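Local atomic coordinates of S12 family peptidase (Streptomyces sp. 82F2, PDB entry 3WWX), a protein that probably hydrolyses amide bonds with preference for D-configured substrates, as a secreted serine-type enzyme of the beta-lactamase-like S12 peptidase family. Residues A[60-64]-A[264-268]; A[66-72]-A[169-174]; A[267-271]-A[283-289]; A[292-298]-A[338-343]. All blocks are in the same frame, centred on the assembly; numbering follows the deposited sequence.

Contact 1 of 4, residues A[60-64]-A[264-268]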
loop_
_atom_site.group_PDB
_atom_site.type_symbol
_atom_site.label_atom_id
_atom_site.label_comp_id
_atom_site.label_asym_id
_atom_site.label_seq_id
_atom_site.Cartn_x
_atom_site.Cartn_y
_atom_site.Cartn_z
ATOM N N ALA A 60 -4.429 -7.592 3.427
ATOM C CA ALA A 60 -3.980 -8.444 4.538
ATOM C C ALA A 60 -5.016 -8.523 5.646
ATOM O O ALA A 60 -5.222 -9.589 6.225
ATOM C CB ALA A 60 -2.660 -7.961 5.090
ATOM N N THR A 61 -5.661 -7.410 5.948
ATOM C CA THR A 61 -6.677 -7.389 7.006
ATOM C C THR A 61 -7.809 -8.355 6.679
ATOM O O THR A 61 -8.259 -9.100 7.536
ATOM C CB THR A 61 -7.225 -5.968 7.218
ATOM O OG1 THR A 61 -6.168 -5.115 7.670
ATOM C CG2 THR A 61 -8.331 -5.948 8.288
ATOM N N VAL A 62 -8.251 -8.367 5.438
ATOM C CA VAL A 62 -9.326 -9.283 5.044
ATOM C C VAL A 62 -8.894 -10.725 5.254
ATOM O O VAL A 62 -9.647 -11.530 5.806
ATOM C CB VAL A 62 -9.743 -9.057 3.590
ATOM C CG1 VAL A 62 -10.665 -10.172 3.105
ATOM C CG2 VAL A 62 -10.405 -7.709 3.448
ATOM N N LEU A 63 -7.684 -11.084 4.831
ATOM C CA LEU A 63 -7.241 -12.465 4.982
ATOM C C LEU A 63 -7.103 -12.843 6.440
ATOM O O LEU A 63 -7.382 -13.982 6.810
ATOM C CB LEU A 63 -5.934 -12.714 4.246
ATOM C CG LEU A 63 -6.191 -12.955 2.770
ATOM C CD1 LEU A 63 -4.920 -12.733 1.994
ATOM C CD2 LEU A 63 -6.716 -14.375 2.537
ATOM N N LEU A 64 -6.671 -11.907 7.276
ATOM C CA LEU A 64 -6.602 -12.195 8.708
ATOM C C LEU A 64 -7.985 -12.367 9.335
ATOM O O LEU A 64 -8.152 -13.215 10.218
ATOM C CB LEU A 64 -5.763 -11.117 9.411
ATOM C CG LEU A 64 -4.259 -11.288 9.164
ATOM C CD1 LEU A 64 -3.516 -9.969 9.346
ATOM C CD2 LEU A 64 -3.685 -12.349 10.103
ATOM N N ALA A 264 -4.887 -12.503 15.704
ATOM C CA ALA A 264 -4.722 -12.045 14.321
ATOM C C ALA A 264 -3.853 -10.794 14.247
ATOM O O ALA A 264 -2.932 -10.704 13.416
ATOM C CB ALA A 264 -6.051 -11.798 13.704
ATOM N N LEU A 265 -4.119 -9.803 15.097
ATOM C CA LEU A 265 -3.269 -8.622 15.105
ATOM C C LEU A 265 -1.836 -8.967 15.510
ATOM O O LEU A 265 -0.862 -8.370 15.046
ATOM C CB LEU A 265 -3.848 -7.544 16.021
ATOM C CG LEU A 265 -3.160 -6.174 16.007
ATOM C CD1 LEU A 265 -3.064 -5.603 14.597
ATOM C CD2 LEU A 265 -3.906 -5.225 16.895
ATOM N N ASN A 266 -1.685 -9.950 16.394
ATOM C CA ASN A 266 -0.347 -10.402 16.754
ATOM C C ASN A 266 0.413 -10.980 15.548
ATOM O O ASN A 266 1.606 -10.723 15.377
ATOM C CB ASN A 266 -0.422 -11.492 17.818
ATOM C CG ASN A 266 0.943 -11.958 18.251
ATOM O OD1 ASN A 266 1.755 -11.172 18.754
ATOM N ND2 ASN A 266 1.221 -13.243 18.044
ATOM N N GLU A 267 -0.270 -11.771 14.733
ATOM C CA GLU A 267 0.329 -12.299 13.503
ATOM C C GLU A 267 0.687 -11.157 12.563
ATOM O O GLU A 267 1.753 -11.165 11.966
ATOM C CB GLU A 267 -0.604 -13.294 12.826
ATOM C CG GLU A 267 -0.683 -14.630 13.595
ATOM C CD GLU A 267 -1.474 -15.725 12.890
ATOM O OE1 GLU A 267 -1.605 -15.697 11.651
ATOM O OE2 GLU A 267 -1.970 -16.643 13.593
ATOM N N MET A 268 -0.202 -10.179 12.451
ATOM C CA MET A 268 0.023 -9.067 11.543
ATOM C C MET A 268 1.260 -8.276 11.922
ATOM O O MET A 268 1.978 -7.782 11.049
ATOM C CB MET A 268 -1.180 -8.138 11.535
ATOM C CG MET A 268 -1.149 -7.153 10.380
ATOM S SD MET A 268 -2.626 -6.123 10.363
ATOM C CE MET A 268 -2.898 -6.017 8.596
#

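Contact 2 of 4, residues A[66-72]-A[169-174]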
loop_
_atom_site.group_PDB
_atom_site.type_symbol
_atom_site.label_atom_id
_atom_site.label_comp_id
_atom_site.label_asym_id
_atom_site.label_seq_id
_atom_site.Cartn_x
_atom_site.Cartn_y
_atom_site.Cartn_z
ATOM N N LEU A 66 -10.548 -13.588 7.632
ATOM C CA LEU A 66 -11.007 -14.887 7.145
ATOM C C LEU A 66 -10.377 -16.020 7.947
ATOM O O LEU A 66 -11.038 -17.021 8.235
ATOM C CB LEU A 66 -10.724 -15.044 5.644
ATOM C CG LEU A 66 -11.498 -14.094 4.730
ATOM C CD1 LEU A 66 -10.912 -14.150 3.328
ATOM C CD2 LEU A 66 -12.997 -14.437 4.720
ATOM N N GLN A 67 -9.115 -15.858 8.334
ATOM C CA GLN A 67 -8.457 -16.855 9.167
ATOM C C GLN A 67 -9.122 -16.912 10.549
ATOM O O GLN A 67 -9.316 -18.005 11.105
ATOM C CB GLN A 67 -6.952 -16.601 9.290
ATOM C CG GLN A 67 -6.281 -17.556 10.281
ATOM C CD GLN A 67 -4.786 -17.422 10.346
ATOM O OE1 GLN A 67 -4.048 -18.317 9.912
ATOM N NE2 GLN A 67 -4.313 -16.317 10.914
ATOM N N ALA A 68 -9.446 -15.752 11.105
ATOM C CA ALA A 68 -10.109 -15.666 12.415
ATOM C C ALA A 68 -11.488 -16.318 12.376
ATOM O O ALA A 68 -11.988 -16.771 13.409
ATOM C CB ALA A 68 -10.237 -14.232 12.834
ATOM N N GLU A 69 -12.103 -16.360 11.196
ATOM C CA GLU A 69 -13.412 -16.979 11.018
ATOM C C GLU A 69 -13.282 -18.485 10.747
ATOM O O GLU A 69 -14.288 -19.164 10.523
ATOM C CB GLU A 69 -14.196 -16.273 9.897
ATOM C CG GLU A 69 -14.554 -14.829 10.246
ATOM C CD GLU A 69 -15.093 -13.997 9.084
ATOM O OE1 GLU A 69 -15.263 -14.532 7.970
ATOM O OE2 GLU A 69 -15.354 -12.799 9.304
ATOM N N GLY A 70 -12.048 -18.986 10.759
ATOM C CA GLY A 70 -11.758 -20.396 10.551
ATOM C C GLY A 70 -11.923 -20.853 9.115
ATOM O O GLY A 70 -12.144 -22.040 8.860
ATOM N N ARG A 71 -11.794 -19.921 8.165
ATOM C CA ARG A 71 -12.058 -20.222 6.754
ATOM C C ARG A 71 -10.790 -20.499 5.944
ATOM O O ARG A 71 -10.845 -21.014 4.819
ATOM C CB ARG A 71 -12.871 -19.096 6.118
ATOM C CG ARG A 71 -14.242 -18.932 6.790
ATOM C CD ARG A 71 -14.977 -17.691 6.364
ATOM N NE ARG A 71 -15.387 -17.751 4.968
ATOM C CZ ARG A 71 -16.113 -16.817 4.367
ATOM N NH1 ARG A 71 -16.508 -15.749 5.052
ATOM N NH2 ARG A 71 -16.432 -16.942 3.083
ATOM N N ILE A 72 -9.656 -20.171 6.533
ATOM C CA ILE A 72 -8.360 -20.402 5.924
ATOM C C ILE A 72 -7.290 -20.374 7.002
ATOM O O ILE A 72 -7.431 -19.664 7.991
ATOM C CB ILE A 72 -8.064 -19.332 4.843
ATOM C CG1 ILE A 72 -6.673 -19.518 4.255
ATOM C CG2 ILE A 72 -8.212 -17.921 5.440
ATOM C CD1 ILE A 72 -6.471 -18.782 2.921
ATOM N N VAL A 169 -6.655 -15.362 -3.513
ATOM C CA VAL A 169 -6.993 -16.283 -2.413
ATOM C C VAL A 169 -8.288 -15.814 -1.765
ATOM O O VAL A 169 -9.171 -16.620 -1.461
ATOM C CB VAL A 169 -5.867 -16.382 -1.382
ATOM C CG1 VAL A 169 -6.305 -17.187 -0.159
ATOM C CG2 VAL A 169 -4.622 -16.981 -2.002
ATOM N N ILE A 170 -8.420 -14.506 -1.552
ATOM C CA ILE A 170 -9.636 -13.945 -0.955
ATOM C C ILE A 170 -10.834 -14.323 -1.816
ATOM O O ILE A 170 -11.871 -14.746 -1.292
ATOM C CB ILE A 170 -9.566 -12.413 -0.795
ATOM C CG1 ILE A 170 -8.542 -12.025 0.269
ATOM C CG2 ILE A 170 -10.941 -11.845 -0.416
ATOM C CD1 ILE A 170 -8.201 -10.499 0.274
ATOM N N GLU A 171 -10.695 -14.186 -3.125
ATOM C CA GLU A 171 -11.781 -14.511 -4.028
ATOM C C GLU A 171 -12.145 -16.004 -3.917
ATOM O O GLU A 171 -13.328 -16.345 -3.961
ATOM C CB GLU A 171 -11.465 -14.120 -5.478
ATOM C CG GLU A 171 -12.659 -14.391 -6.391
ATOM C CD GLU A 171 -12.574 -13.788 -7.775
ATOM O OE1 GLU A 171 -13.213 -14.364 -8.680
ATOM O OE2 GLU A 171 -11.924 -12.745 -7.969
ATOM N N LYS A 172 -11.154 -16.880 -3.773
ATOM C CA LYS A 172 -11.423 -18.326 -3.686
ATOM C C LYS A 172 -12.139 -18.643 -2.378
ATOM O O LYS A 172 -13.107 -19.408 -2.360
ATOM C CB LYS A 172 -10.131 -19.122 -3.779
ATOM C CG LYS A 172 -10.307 -20.642 -3.846
ATOM C CD LYS A 172 -11.111 -21.101 -5.069
ATOM C CE LYS A 172 -10.540 -20.624 -6.411
ATOM N NZ LYS A 172 -9.322 -21.371 -6.856
ATOM N N VAL A 173 -11.682 -18.052 -1.277
ATOM C CA VAL A 173 -12.304 -18.286 0.027
ATOM C C VAL A 173 -13.744 -17.776 0.077
ATOM O O VAL A 173 -14.633 -18.467 0.600
ATOM C CB VAL A 173 -11.484 -17.649 1.182
ATOM C CG1 VAL A 173 -12.208 -17.776 2.520
ATOM C CG2 VAL A 173 -10.104 -18.272 1.274
ATOM N N THR A 174 -13.985 -16.576 -0.447
ATOM C CA THR A 174 -15.265 -15.897 -0.290
ATOM C C THR A 174 -16.247 -16.137 -1.440
ATOM O O THR A 174 -17.447 -15.900 -1.272
ATOM C CB THR A 174 -15.091 -14.364 -0.161
ATOM O OG1 THR A 174 -14.544 -13.839 -1.382
ATOM C CG2 THR A 174 -14.211 -14.007 1.020
HETATM O O HOH W 1 -15.043 -19.965 3.252
HETATM O O HOH W 2 -18.351 -15.437 1.670
#

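Contact 3 of 4, residues A[267-271]-A[283-289]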
loop_
_atom_site.group_PDB
_atom_site.type_symbol
_atom_site.label_atom_id
_atom_site.label_comp_id
_atom_site.label_asym_id
_atom_site.label_seq_id
_atom_site.Cartn_x
_atom_site.Cartn_y
_atom_site.Cartn_z
ATOM N N GLU A 267 -0.270 -11.771 14.733
ATOM C CA GLU A 267 0.329 -12.299 13.503
ATOM C C GLU A 267 0.687 -11.157 12.563
ATOM O O GLU A 267 1.753 -11.165 11.966
ATOM C CB GLU A 267 -0.604 -13.294 12.826
ATOM C CG GLU A 267 -0.683 -14.630 13.595
ATOM C CD GLU A 267 -1.474 -15.725 12.890
ATOM O OE1 GLU A 267 -1.605 -15.697 11.651
ATOM O OE2 GLU A 267 -1.970 -16.643 13.593
ATOM N N MET A 268 -0.202 -10.179 12.451
ATOM C CA MET A 268 0.023 -9.067 11.543
ATOM C C MET A 268 1.260 -8.276 11.922
ATOM O O MET A 268 1.978 -7.782 11.049
ATOM C CB MET A 268 -1.180 -8.138 11.535
ATOM C CG MET A 268 -1.149 -7.153 10.380
ATOM S SD MET A 268 -2.626 -6.123 10.363
ATOM C CE MET A 268 -2.898 -6.017 8.596
ATOM N N THR A 269 1.495 -8.144 13.229
ATOM C CA THR A 269 2.611 -7.367 13.750
ATOM C C THR A 269 3.843 -8.228 14.069
ATOM O O THR A 269 4.785 -7.737 14.694
ATOM C CB THR A 269 2.219 -6.585 15.018
ATOM O OG1 THR A 269 1.738 -7.498 16.017
ATOM C CG2 THR A 269 1.157 -5.563 14.703
ATOM N N THR A 270 3.853 -9.478 13.607
ATOM C CA THR A 270 5.052 -10.300 13.655
ATOM C C THR A 270 5.871 -9.999 12.406
ATOM O O THR A 270 5.484 -10.358 11.292
ATOM C CB THR A 270 4.697 -11.779 13.736
ATOM O OG1 THR A 270 3.990 -12.010 14.960
ATOM C CG2 THR A 270 5.964 -12.640 13.707
ATOM N N THR A 271 6.980 -9.309 12.605
ATOM C CA THR A 271 7.723 -8.731 11.497
ATOM C C THR A 271 8.988 -9.487 11.123
ATOM O O THR A 271 9.596 -10.190 11.953
ATOM C CB THR A 271 8.116 -7.267 11.774
ATOM O OG1 THR A 271 8.893 -7.191 12.970
ATOM C CG2 THR A 271 6.880 -6.380 11.936
ATOM N N TYR A 283 8.836 -5.768 8.413
ATOM C CA TYR A 283 7.631 -5.927 7.594
ATOM C C TYR A 283 6.849 -7.123 8.100
ATOM O O TYR A 283 7.393 -8.242 8.173
ATOM C CB TYR A 283 7.996 -6.086 6.116
ATOM C CG TYR A 283 6.826 -5.811 5.186
ATOM C CD1 TYR A 283 5.849 -6.756 4.981
ATOM C CD2 TYR A 283 6.705 -4.586 4.532
ATOM C CE1 TYR A 283 4.755 -6.498 4.163
ATOM C CE2 TYR A 283 5.618 -4.318 3.701
ATOM C CZ TYR A 283 4.656 -5.280 3.514
ATOM O OH TYR A 283 3.605 -5.006 2.669
ATOM N N GLY A 284 5.591 -6.894 8.463
ATOM C CA GLY A 284 4.708 -7.933 8.953
ATOM C C GLY A 284 3.757 -8.380 7.861
ATOM O O GLY A 284 4.202 -8.618 6.741
ATOM N N LEU A 285 2.466 -8.487 8.162
ATOM C CA LEU A 285 1.515 -8.944 7.152
ATOM C C LEU A 285 0.861 -7.729 6.519
ATOM O O LEU A 285 -0.117 -7.200 7.022
ATOM C CB LEU A 285 0.481 -9.911 7.739
ATOM C CG LEU A 285 1.106 -11.123 8.453
ATOM C CD1 LEU A 285 0.012 -12.022 9.025
ATOM C CD2 LEU A 285 2.063 -11.929 7.576
ATOM N N GLY A 286 1.429 -7.264 5.411
ATOM C CA GLY A 286 0.915 -6.060 4.748
ATOM C C GLY A 286 0.991 -4.808 5.626
ATOM O O GLY A 286 0.134 -3.909 5.526
ATOM N N LEU A 287 1.991 -4.763 6.503
ATOM C CA LEU A 287 2.123 -3.698 7.499
ATOM C C LEU A 287 3.573 -3.583 7.884
ATOM O O LEU A 287 4.228 -4.605 8.035
ATOM C CB LEU A 287 1.272 -4.047 8.721
ATOM C CG LEU A 287 1.173 -2.975 9.803
ATOM C CD1 LEU A 287 0.337 -1.768 9.350
ATOM C CD2 LEU A 287 0.582 -3.578 11.054
ATOM N N MET A 288 4.082 -2.368 8.035
ATOM C CA MET A 288 5.492 -2.140 8.349
ATOM C C MET A 288 5.633 -1.448 9.685
ATOM O O MET A 288 4.749 -0.702 10.066
ATOM C CB MET A 288 6.097 -1.217 7.300
ATOM C CG MET A 288 6.517 -1.919 6.067
ATOM S SD MET A 288 7.514 -0.854 5.015
ATOM C CE MET A 288 6.359 0.484 4.718
ATOM N N LYS A 289 6.745 -1.705 10.374
ATOM C CA LYS A 289 7.100 -0.956 11.578
ATOM C C LYS A 289 8.426 -0.244 11.363
ATOM O O LYS A 289 9.266 -0.685 10.579
ATOM C CB LYS A 289 7.191 -1.869 12.803
ATOM C CG LYS A 289 8.461 -2.664 12.911
ATOM C CD LYS A 289 8.570 -3.426 14.232
ATOM C CE LYS A 289 9.862 -4.204 14.259
ATOM N NZ LYS A 289 10.036 -4.995 15.507
HETATM O O HOH W 3 7.986 -7.084 15.553
#

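Contact 4 of 4, residues A[292-298]-A[338-343]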
loop_
_atom_site.group_PDB
_atom_site.type_symbol
_atom_site.label_atom_id
_atom_site.label_comp_id
_atom_site.label_asym_id
_atom_site.label_seq_id
_atom_site.Cartn_x
_atom_site.Cartn_y
_atom_site.Cartn_z
ATOM N N LEU A 292 11.564 5.599 14.909
ATOM C CA LEU A 292 12.025 6.903 14.455
ATOM C C LEU A 292 13.152 7.442 15.344
ATOM O O LEU A 292 13.526 6.821 16.335
ATOM C CB LEU A 292 10.849 7.869 14.391
ATOM C CG LEU A 292 9.663 7.360 13.558
ATOM C CD1 LEU A 292 8.529 8.338 13.677
ATOM C CD2 LEU A 292 10.057 7.163 12.087
ATOM N N SER A 293 13.701 8.587 14.964
ATOM C CA SER A 293 14.927 9.080 15.577
ATOM C C SER A 293 14.747 9.255 17.071
ATOM O O SER A 293 15.668 8.968 17.842
ATOM C CB SER A 293 15.353 10.404 14.932
ATOM O OG SER A 293 14.434 11.439 15.196
ATOM N N CYS A 294 13.556 9.710 17.463
ATOM C CA CYS A 294 13.233 10.007 18.861
ATOM C C CYS A 294 12.731 8.781 19.611
ATOM O O CYS A 294 12.323 8.898 20.767
ATOM C CB CYS A 294 12.194 11.111 18.957
ATOM S SG CYS A 294 10.548 10.671 18.321
ATOM N N GLY A 295 12.762 7.616 18.977
ATOM C CA GLY A 295 12.422 6.364 19.644
ATOM C C GLY A 295 10.961 5.950 19.531
ATOM O O GLY A 295 10.585 4.844 19.904
ATOM N N VAL A 296 10.145 6.823 18.969
ATOM C CA VAL A 296 8.755 6.469 18.734
ATOM C C VAL A 296 8.654 5.450 17.605
ATOM O O VAL A 296 9.237 5.625 16.513
ATOM C CB VAL A 296 7.892 7.701 18.431
ATOM C CG1 VAL A 296 6.492 7.312 17.990
ATOM C CG2 VAL A 296 7.792 8.615 19.661
ATOM N N GLU A 297 7.906 4.393 17.879
ATOM C CA GLU A 297 7.688 3.316 16.939
ATOM C C GLU A 297 6.368 3.543 16.220
ATOM O O GLU A 297 5.322 3.741 16.843
ATOM C CB GLU A 297 7.642 1.999 17.705
ATOM C CG GLU A 297 7.364 0.785 16.860
ATOM C CD GLU A 297 7.185 -0.470 17.704
ATOM O OE1 GLU A 297 6.042 -0.823 18.112
ATOM O OE2 GLU A 297 8.227 -1.118 17.942
ATOM N N VAL A 298 6.422 3.517 14.889
ATOM C CA VAL A 298 5.222 3.696 14.076
ATOM C C VAL A 298 4.978 2.490 13.201
ATOM O O VAL A 298 5.901 1.773 12.812
ATOM C CB VAL A 298 5.278 4.971 13.218
ATOM C CG1 VAL A 298 5.172 6.190 14.115
ATOM C CG2 VAL A 298 6.540 5.031 12.352
ATOM N N ILE A 338 7.028 12.231 8.339
ATOM C CA ILE A 338 6.833 11.282 9.440
ATOM C C ILE A 338 7.665 11.692 10.653
ATOM O O ILE A 338 7.154 11.743 11.785
ATOM C CB ILE A 338 7.153 9.851 8.992
ATOM C CG1 ILE A 338 6.141 9.382 7.924
ATOM C CG2 ILE A 338 7.123 8.892 10.175
ATOM C CD1 ILE A 338 6.580 8.139 7.151
ATOM N N GLU A 339 8.934 12.014 10.426
ATOM C CA GLU A 339 9.800 12.452 11.512
ATOM C C GLU A 339 9.307 13.756 12.124
ATOM O O GLU A 339 9.346 13.927 13.344
ATOM C CB GLU A 339 11.241 12.596 11.023
ATOM C CG GLU A 339 12.000 11.311 10.972
ATOM C CD GLU A 339 12.600 10.904 12.307
ATOM O OE1 GLU A 339 12.713 11.771 13.202
ATOM O OE2 GLU A 339 12.977 9.735 12.425
ATOM N N ALA A 340 8.835 14.688 11.303
ATOM C CA ALA A 340 8.343 15.958 11.822
ATOM C C ALA A 340 7.150 15.726 12.748
ATOM O O ALA A 340 7.069 16.262 13.861
ATOM C CB ALA A 340 7.965 16.872 10.692
ATOM N N GLU A 341 6.224 14.895 12.296
ATOM C CA GLU A 341 5.006 14.671 13.050
ATOM C C GLU A 341 5.261 13.906 14.339
ATOM O O GLU A 341 4.760 14.308 15.400
ATOM C CB GLU A 341 3.986 13.922 12.191
ATOM C CG GLU A 341 2.672 13.577 12.912
ATOM C CD GLU A 341 1.926 14.792 13.440
ATOM O OE1 GLU A 341 1.221 14.665 14.458
ATOM O OE2 GLU A 341 1.986 15.878 12.814
ATOM N N PHE A 342 5.995 12.807 14.277
ATOM C CA PHE A 342 6.129 11.939 15.451
ATOM C C PHE A 342 7.278 12.326 16.375
ATOM O O PHE A 342 7.259 11.965 17.549
ATOM C CB PHE A 342 6.232 10.479 15.033
ATOM C CG PHE A 342 4.958 9.939 14.459
ATOM C CD1 PHE A 342 3.939 9.492 15.281
ATOM C CD2 PHE A 342 4.766 9.910 13.093
ATOM C CE1 PHE A 342 2.759 9.015 14.741
ATOM C CE2 PHE A 342 3.578 9.459 12.556
ATOM C CZ PHE A 342 2.585 9.001 13.375
ATOM N N CYS A 343 8.263 13.059 15.853
ATOM C CA CYS A 343 9.438 13.453 16.651
ATOM C C CYS A 343 9.672 14.954 16.716
ATOM O O CYS A 343 10.564 15.400 17.452
ATOM C CB CYS A 343 10.691 12.761 16.112
ATOM S SG CYS A 343 10.648 10.976 16.283
#

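Contact 1 of 4, residues A[60-64]-A[264-268]
Leu64 and Met268 carry the apolar packing here. CD1 of Leu64 lies 3.7 Å from CB of Met268 and comes nearly as close to CG, so one leucine methyl rests on the base of the methionine chain as the side chains cross obliquely. The other branch, Leu64 CD2, meets the Ala264 carbonyl O at 3.8 Å, with Ala264 CB and Glu267 CB a little farther off. Met268 leaves its helix with CG anti to the backbone N (chi1 -166°) and bends at chi3, which brings its terminal methyl onto helix 55-68: CE sits 4.0 Å from Ala60 CB and 3.5 Å from Thr61 OG1.

Of the polar groups, that threonine hydroxyl is bonded within its own helix to the carbonyl of Thr57, so the thioether methyl packs against an oxygen already satisfied. Glu267 lends only aliphatic carbon across the contact, while its carboxylate forms a salt bridge with Arg99 and a hydrogen bond with Gln67.

The axes of the two short segments approach to 10.5 Å, their directions 139° from each other, with Leu64 and Ala264 the nearest pair. This is helix-helix packing in the helical part of the beta-lactamase-like fold, where helix 55-68 begins at the family's SxxK motif. Helix 244-255 joins the packing through Leu254, which touches Thr61 and Met268, whereas Leu63 faces helix 160-174 and Val62 meets that helix and 178-187.

Contact 2 of 4, residues A[66-72]-A[169-174]
A Schellman motif ends helix 55-68, and the chain leaving it packs against the last turns of helix 160-174, with Leu66, Arg71 and Ile72 meeting Val173 and its neighbours. Leu66 reaches tip to tip toward Val173, its CD1 3.9 Å from CG1, while CD2 of the same leucine touches the Thr174 methyl, CG2. Ile72 rests its far methyl, CD1, on two valines of the helix: it is 4.0 Å from Val173 CG2 and only 3.5 Å from Val169 CG1, a tight fit for two carbons. Its CG1 stands anti to the backbone N (chi1 177°), and this sends the chain across both valines at about a right angle.

The motif itself is closed by Arg71 N bonding to Leu66 O and Gly70 N to Gln67 O, with glycine taking the positive phi. The turn thereby brings Arg71 over the C-terminal end of the other helix. Its CB lies against Val173 CG1, and Leu66 CD2 covers one face of the guanidinium toward the rim. NH2 makes a weak bond to Val173 O at 3.4 Å. Two waters in the guanidinium plane do more: one takes a hydrogen bond from NE and gives one to Val173 O, and the other links NH2, at 2.8 Å, with Thr174 O. A weak salt bridge joins NH1 to Glu69, whose other carboxylate oxygen is held by Arg185. Thr174 OG1 bonds to Ile170 O at 2.8 Å from above the carbonyl plane, sharing that oxygen with Thr174 N.

Contact 3 of 4, residues A[267-271]-A[283-289]
Tyr283 offers its backbone to Thr271: its O lies 3.4 Å from Thr271 CA in a CA-H...O contact, and the threonine side chain packs on the same backbone, CG2 reaching Gly284 N. The tyrosine hydroxyl is bonded to His301. At Gly284 the chains run closest, and its CA makes similar contacts to Met268 O and Thr270 O. Leu285 then gives the one direct hydrogen bond across the segments, N to Met268 O, 3.0 Å long and fairly straight at 166°. Its side chain lies against the end of helix 262-268, with CD1 3.5 Å from Glu267 O.

This is where that helix gives way to the edge of the main antiparallel sheet of the beta-lactamase-like fold: strand 272-273 is outermost and pairs with 282-283, beside which runs 288-291. After Gly286, whose positive phi suits glycine, Leu287 packs its CD2 at 4.0 Å on Met268 CG and near Thr269 CG2. Lys289 stretches out beyond CG and crosses Thr271 at about a right angle, CE 3.4 Å from OG1. A water bridges the two ends, accepting from Lys289 NZ at 2.9 Å and lying 2.7 Å from Thr271 OG1.

Contact 4 of 4, residues A[292-298]-A[338-343]
Residues 292-295 form a type I beta turn, closed by Gly295 N bonding to Leu292 O, that sits against the last turns of helix 334-343, with Cys294 and Cys343 closest in backbone. Those two are covalently joined: SG to SG is 2.1 Å, with a chi3 of -72°. Cys294 directs its sulfur between its own N and carbonyl carbon, which points it at the helix.

Next to the disulfide, the Glu339 carboxylate grips Ser293 twice. OE2 receives the Ser293 backbone N at 2.9 Å on its syn lone pair, and OE1 receives the hydroxyl OG at 2.7 Å, also on the syn side but 16° out of the carboxylate plane. Two bonds to one residue hold the carboxylate's rotation, and Thr345 OG1 adds a further partner to OE1. The glutamate chain bends at chi2 to reach the turn, and Leu292 runs antiparallel alongside it, CB 3.4 Å from Glu339 OE2.

Beside the polar pair Leu292 CD1 presses on Phe342 CB at 3.4 Å and on Ile338 CG2. Val298 sets CG1 over the centre of the Phe342 ring, 3.6 Å from the centroid and 5° off the normal, a CH-pi contact; the opposite face carries Glu341 CG toward its rim. Ile338 and Phe342 also touch Gln313 and Leu322 of the neighbouring strands.

The arrangement is that of a C-terminal helix laid on the central antiparallel sheet, as in beta-lactamase-like folds, here fastened by a disulfide to the turn joining strands 288-291 and 297-305.

Contacts 1 and 2 share helix 55-68, with centres about 11 Å apart, and Gln67 NE2 reaches Glu267 OE1 at 2.9 Å to tie them together. Contact 3 takes over from contact 1 at Glu267 and Met268, about 9 Å away between centres: Leu64 CD2 packs on Leu285 CD1 at 3.9 Å. From there the chain enters the main sheet, where strand 288-291 lies beside 297-305 and leads to contact 4, about 18 Å on between centres. Contacts 2 and 4 are farthest apart, about 35 Å between centres. The bound octane 1,8-diamine lies about 12 Å from the Ile338 side chain, and its pocket includes Gly304 and Ile305, farther along strand 297-305.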